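PDB 6K4F: DUF1987 domain-containing protein from Pseudomonas aeruginosa, which probably acts as a regulatory phosphoprotein of the SiaABC threonine phosphorylation pathway, which controls biofilm formation in response to carbon availability. Local coordinates for residues E49-D54 / G89-S94; E85-G90 / C117-A122. All blocks are in the same frame, centred on the assembly; numbering follows the deposited sequence.

Contact 1: residues E49-D54 / G89-S94; sequences ERFLAD and GGRPVS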
loop_
_atom_site.group_PDB
_atom_site.type_symbol
_atom_site.label_atom_id
_atom_site.label_comp_id
_atom_site.label_asym_id
_atom_site.label_seq_id
_atom_site.Cartn_x
_atom_site.Cartn_y
_atom_site.Cartn_z
ATOM N N GLU A 49 -0.407 5.850 -9.344
ATOM C CA GLU A 49 -1.107 6.713 -10.295
ATOM C C GLU A 49 -0.813 6.296 -11.729
ATOM O O GLU A 49 -1.728 6.150 -12.547
ATOM C CB GLU A 49 -0.691 8.171 -10.089
ATOM C CG GLU A 49 -1.451 8.939 -9.033
ATOM C CD GLU A 49 -0.827 10.304 -8.759
ATOM O OE1 GLU A 49 -1.259 10.981 -7.802
ATOM O OE2 GLU A 49 0.105 10.696 -9.498
ATOM N N ARG A 50 0.471 6.109 -12.051
ATOM C CA ARG A 50 0.849 5.739 -13.410
ATOM C C ARG A 50 0.323 4.357 -13.775
ATOM O O ARG A 50 -0.140 4.146 -14.901
ATOM C CB ARG A 50 2.370 5.815 -13.576
ATOM C CG ARG A 50 2.933 7.236 -13.424
ATOM C CD ARG A 50 4.419 7.324 -13.750
ATOM N NE ARG A 50 5.270 6.888 -12.643
ATOM C CZ ARG A 50 5.945 5.754 -12.664
ATOM N NH1 ARG A 50 5.853 4.966 -13.727
ATOM N NH2 ARG A 50 6.696 5.403 -11.636
ATOM N N PHE A 51 0.360 3.409 -12.834
ATOM C CA PHE A 51 -0.151 2.076 -13.126
ATOM C C PHE A 51 -1.634 2.122 -13.466
ATOM O O PHE A 51 -2.099 1.413 -14.368
ATOM C CB PHE A 51 0.092 1.141 -11.941
ATOM C CG PHE A 51 -0.368 -0.270 -12.184
ATOM C CD1 PHE A 51 0.497 -1.208 -12.727
ATOM C CD2 PHE A 51 -1.673 -0.655 -11.890
ATOM C CE1 PHE A 51 0.080 -2.506 -12.969
ATOM C CE2 PHE A 51 -2.101 -1.950 -12.128
ATOM C CZ PHE A 51 -1.227 -2.877 -12.669
ATOM N N LEU A 52 -2.393 2.949 -12.745
ATOM C CA LEU A 52 -3.824 3.065 -13.004
ATOM C C LEU A 52 -4.089 3.752 -14.335
ATOM O O LEU A 52 -5.046 3.409 -15.039
ATOM C CB LEU A 52 -4.489 3.835 -11.863
ATOM C CG LEU A 52 -4.344 3.149 -10.510
ATOM C CD1 LEU A 52 -4.824 4.052 -9.383
ATOM C CD2 LEU A 52 -5.092 1.815 -10.509
ATOM N N ALA A 53 -3.245 4.717 -14.700
ATOM C CA ALA A 53 -3.485 5.516 -15.894
ATOM C C ALA A 53 -3.086 4.779 -17.166
ATOM O O ALA A 53 -3.737 4.941 -18.204
ATOM C CB ALA A 53 -2.733 6.844 -15.796
ATOM N N ASP A 54 -2.031 3.968 -17.115
ATOM C CA ASP A 54 -1.492 3.378 -18.334
ATOM C C ASP A 54 -2.213 2.109 -18.768
ATOM O O ASP A 54 -1.872 1.563 -19.823
ATOM C CB ASP A 54 0.002 3.076 -18.172
ATOM C CG ASP A 54 0.806 4.288 -17.729
ATOM O OD1 ASP A 54 0.256 5.410 -17.714
ATOM O OD2 ASP A 54 1.997 4.113 -17.393
ATOM N N GLY A 89 -14.536 3.561 -9.976
ATOM C CA GLY A 89 -14.569 3.610 -11.421
ATOM C C GLY A 89 -14.567 2.259 -12.106
ATOM O O GLY A 89 -14.505 2.202 -13.338
ATOM N N GLY A 90 -14.621 1.165 -11.355
ATOM C CA GLY A 90 -14.649 -0.156 -11.949
ATOM C C GLY A 90 -13.316 -0.864 -12.051
ATOM O O GLY A 90 -13.264 -1.961 -12.617
ATOM N N ARG A 91 -12.245 -0.288 -11.522
ATOM C CA ARG A 91 -10.943 -0.951 -11.564
ATOM C C ARG A 91 -10.904 -2.077 -10.537
ATOM O O ARG A 91 -11.247 -1.851 -9.374
ATOM C CB ARG A 91 -9.821 0.050 -11.276
ATOM C CG ARG A 91 -8.420 -0.473 -11.550
ATOM C CD ARG A 91 -8.241 -0.735 -13.030
ATOM N NE ARG A 91 -6.860 -1.032 -13.381
ATOM C CZ ARG A 91 -6.018 -0.146 -13.896
ATOM N NH1 ARG A 91 -6.414 1.100 -14.124
ATOM N NH2 ARG A 91 -4.778 -0.512 -14.187
ATOM N N PRO A 92 -10.507 -3.293 -10.924
ATOM C CA PRO A 92 -10.306 -4.357 -9.925
ATOM C C PRO A 92 -9.115 -4.025 -9.033
ATOM O O PRO A 92 -7.987 -3.878 -9.509
ATOM C CB PRO A 92 -10.048 -5.606 -10.778
ATOM C CG PRO A 92 -10.537 -5.249 -12.169
ATOM C CD PRO A 92 -10.300 -3.774 -12.298
ATOM N N VAL A 93 -9.378 -3.882 -7.734
ATOM C CA VAL A 93 -8.351 -3.586 -6.744
ATOM C C VAL A 93 -8.583 -4.498 -5.546
ATOM O O VAL A 93 -9.732 -4.767 -5.180
ATOM C CB VAL A 93 -8.388 -2.104 -6.314
ATOM C CG1 VAL A 93 -7.392 -1.847 -5.193
ATOM C CG2 VAL A 93 -8.073 -1.172 -7.509
ATOM N N SER A 94 -7.503 -4.990 -4.944
ATOM C CA SER A 94 -7.657 -5.804 -3.748
ATOM C C SER A 94 -6.433 -5.657 -2.862
ATOM O O SER A 94 -5.335 -5.322 -3.329
ATOM C CB SER A 94 -7.892 -7.278 -4.097
ATOM O OG SER A 94 -6.792 -7.789 -4.810
#

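Contact 2: residues E85-G90 / C117-A122; sequences EAHQGG and CSFPFA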
loop_
_atom_site.group_PDB
_atom_site.type_symbol
_atom_site.label_atom_id
_atom_site.label_comp_id
_atom_site.label_asym_id
_atom_site.label_seq_id
_atom_site.Cartn_x
_atom_site.Cartn_y
_atom_site.Cartn_z
ATOM N N GLU A 85 -10.870 5.535 -5.199
ATOM C CA GLU A 85 -11.321 6.276 -6.373
ATOM C C GLU A 85 -11.291 5.406 -7.623
ATOM O O GLU A 85 -12.244 5.390 -8.409
ATOM C CB GLU A 85 -10.444 7.515 -6.562
ATOM C CG GLU A 85 -10.781 8.371 -7.778
ATOM C CD GLU A 85 -12.253 8.738 -7.863
ATOM O OE1 GLU A 85 -12.858 9.025 -6.809
ATOM O OE2 GLU A 85 -12.799 8.752 -8.987
ATOM N N ALA A 86 -10.194 4.673 -7.826
ATOM C CA ALA A 86 -10.104 3.813 -9.000
ATOM C C ALA A 86 -11.124 2.684 -8.929
ATOM O O ALA A 86 -11.724 2.319 -9.946
ATOM C CB ALA A 86 -8.690 3.253 -9.141
ATOM N N HIS A 87 -11.336 2.124 -7.736
ATOM C CA HIS A 87 -12.280 1.022 -7.595
ATOM C C HIS A 87 -13.705 1.475 -7.891
ATOM O O HIS A 87 -14.476 0.745 -8.523
ATOM C CB HIS A 87 -12.200 0.426 -6.190
ATOM C CG HIS A 87 -13.162 -0.694 -5.963
ATOM N ND1 HIS A 87 -14.203 -0.612 -5.064
ATOM C CD2 HIS A 87 -13.254 -1.918 -6.535
ATOM C CE1 HIS A 87 -14.888 -1.741 -5.082
ATOM N NE2 HIS A 87 -14.331 -2.551 -5.964
ATOM N N GLN A 88 -14.072 2.675 -7.442
ATOM C CA GLN A 88 -15.406 3.187 -7.727
ATOM C C GLN A 88 -15.613 3.414 -9.216
ATOM O O GLN A 88 -16.758 3.431 -9.678
ATOM C CB GLN A 88 -15.653 4.472 -6.935
ATOM C CG GLN A 88 -15.526 4.291 -5.425
ATOM C CD GLN A 88 -16.578 3.356 -4.853
ATOM O OE1 GLN A 88 -16.274 2.233 -4.443
ATOM N NE2 GLN A 88 -17.820 3.815 -4.818
ATOM N N GLY A 89 -14.536 3.561 -9.976
ATOM C CA GLY A 89 -14.569 3.610 -11.421
ATOM C C GLY A 89 -14.567 2.259 -12.106
ATOM O O GLY A 89 -14.505 2.202 -13.338
ATOM N N GLY A 90 -14.621 1.165 -11.355
ATOM C CA GLY A 90 -14.649 -0.156 -11.949
ATOM C C GLY A 90 -13.316 -0.864 -12.051
ATOM O O GLY A 90 -13.264 -1.961 -12.617
ATOM N N CYS A 117 -12.445 1.559 2.865
ATOM C CA CYS A 117 -12.233 0.965 1.551
ATOM C C CYS A 117 -13.436 0.133 1.139
ATOM O O CYS A 117 -14.032 -0.547 1.968
ATOM C CB CYS A 117 -10.987 0.080 1.540
ATOM S SG CYS A 117 -9.501 1.010 1.976
ATOM N N SER A 118 -13.788 0.187 -0.145
ATOM C CA SER A 118 -14.907 -0.605 -0.639
ATOM C C SER A 118 -14.460 -1.816 -1.442
ATOM O O SER A 118 -15.300 -2.636 -1.823
ATOM C CB SER A 118 -15.840 0.269 -1.487
ATOM O OG SER A 118 -15.323 0.453 -2.791
ATOM N N PHE A 119 -13.175 -1.953 -1.697
ATOM C CA PHE A 119 -12.648 -3.103 -2.411
ATOM C C PHE A 119 -12.277 -4.189 -1.418
ATOM O O PHE A 119 -12.160 -3.927 -0.215
ATOM C CB PHE A 119 -11.431 -2.685 -3.240
ATOM C CG PHE A 119 -10.437 -1.846 -2.485
ATOM C CD1 PHE A 119 -9.450 -2.441 -1.715
ATOM C CD2 PHE A 119 -10.476 -0.464 -2.561
ATOM C CE1 PHE A 119 -8.520 -1.677 -1.025
ATOM C CE2 PHE A 119 -9.549 0.317 -1.873
ATOM C CZ PHE A 119 -8.573 -0.290 -1.102
ATOM N N PRO A 120 -12.119 -5.431 -1.878
ATOM C CA PRO A 120 -11.684 -6.508 -0.978
ATOM C C PRO A 120 -10.421 -6.148 -0.208
ATOM O O PRO A 120 -9.400 -5.771 -0.788
ATOM C CB PRO A 120 -11.431 -7.679 -1.933
ATOM C CG PRO A 120 -12.335 -7.413 -3.085
ATOM C CD PRO A 120 -12.379 -5.926 -3.243
ATOM N N PHE A 121 -10.477 -6.335 1.106
ATOM C CA PHE A 121 -9.448 -5.853 2.030
ATOM C C PHE A 121 -9.380 -6.921 3.114
ATOM O O PHE A 121 -10.183 -6.926 4.054
ATOM C CB PHE A 121 -9.824 -4.474 2.580
ATOM C CG PHE A 121 -8.734 -3.770 3.379
ATOM C CD1 PHE A 121 -8.094 -4.393 4.446
ATOM C CD2 PHE A 121 -8.422 -2.442 3.102
ATOM C CE1 PHE A 121 -7.143 -3.725 5.194
ATOM C CE2 PHE A 121 -7.465 -1.763 3.843
ATOM C CZ PHE A 121 -6.824 -2.395 4.889
ATOM N N ALA A 122 -8.449 -7.840 2.959
ATOM C CA ALA A 122 -8.332 -8.999 3.830
ATOM C C ALA A 122 -7.302 -8.712 4.912
ATOM O O ALA A 122 -6.136 -8.428 4.605
ATOM C CB ALA A 122 -7.917 -10.221 3.009
#

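Contact 1: residues E49-D54 / G89-S94
At the carboxyl end of helix 37-53, Arg91 binds the carbonyls of Phe51 and Leu52 with two hydrogen bonds, one of them weak. It stands in the short loop that leads from helix 70-88 into strand 93-99, just after the Schellman motif made at Gly90. The stronger bond runs from Arg91 NH1 to Leu52 O, at 2.8 Å. It is nearly straight, with an N-H...O angle of 160°. The carbonyl oxygen lies in the guanidinium plane, and the donor in turn meets a lone pair in the carbonyl plane. The second bond, from Arg91 NH2 to Phe51 O, is weak at 3.3 Å. The two terminal nitrogens thus hold two successive carbonyls in the last turn, which fixes the rotation of the guanidinium. The positive group also sits at the end of the helix where the dipole is negative, and this probably adds to the attraction.

Two side chains of the helix also touch the guanidinium. Leu52 CD2 lies over one guanidinium face, 3.9 Å from Arg91 NH1 and near the rim of the group. Phe51 brings CE2 to 3.7 Å from Arg91 NH2, with its ring inclined 30° to the guanidinium plane. The arginine chain reaches the helix with one bend, at chi2 (65°); the bonds at chi1 and chi3 are extended.

Arg91 NE bonds to Arg57 O, in the loop between helix 37-53 and strand 59-68. One buried side chain therefore ties three parts of the backbone together. On the neighbouring helix 70-88, Ala86 touches both Leu52 and Arg91. Trp21 meets the Phe51 ring edge-to-face, and Pro92 continues into strand 93-99 beside Leu59 of strand 59-68.

Contact 2: residues E85-G90 / C117-A122
His87, in the last turn of helix 70-88, packs against Ser118 and Phe119 in the loop that enters the edge strand 121-125. The contact joins a helix of this alpha/beta fold to the approach of the outermost strand on that side of the sheet.

The imidazole is used both at its edge and over a face. At the edge, His87 ND1 donates to Ser118 OG at 2.7 Å. The oxygen stays close to the ring plane, but the N-H...O angle is bent to 135°. Over one face, Phe119 CB sits above the ring centre in a CH-pi contact, 3.7 Å from the centroid of the His87 ring. The phenyl ring beyond it turns its edge to the same imidazole. The two planes meet at 79° in an edge-to-face pair, with the ring centroids 6.0 Å apart.

Ser118 OG passes the polar chain on. It accepts from His87 and donates to Gln88 OE1 at 2.6 Å, so one hydroxyl links the side chains of two successive residues, His87 and Gln88. Gln88 arrives there because its chain folds at chi2 (-64°), bringing the amide back to the serine.

Further out, Ser118 N bonds to Glu84 OE1, one turn earlier on the helix, so backbone and side chain of the serine are both held. Phe119 is buried on Leu83 of the helix and on Val93 and Leu95 of strand 93-99. Its ring is also covered within its own segment: Cys117 CB lies 3.6 Å above one face of the phenyl ring, toward its rim.

Overall arrangement
Contacts 1 and 2 lie on the same side of the chain's centre, with their own centres about 10 Å apart. They share Gly89 and Gly90, where helix 70-88 ends and the chain turns toward strand 93-99. Along the chain, 49-54 comes first, then 85-90 and 89-94, and last 117-122. Just after the turn, contact 1 reaches helix 37-53; just before it, contact 2 reaches the loop leading into strand 121-125. The two also touch directly. Arg91 N probably bonds to Ala86 O, and Val93 O packs on Phe119 CB. Strands 93-99 and 121-125 are parallel neighbours in one mixed sheet. The residues flanking the turn thus tie helix 37-53 and the approach to the edge strand to the same helix-to-strand connection.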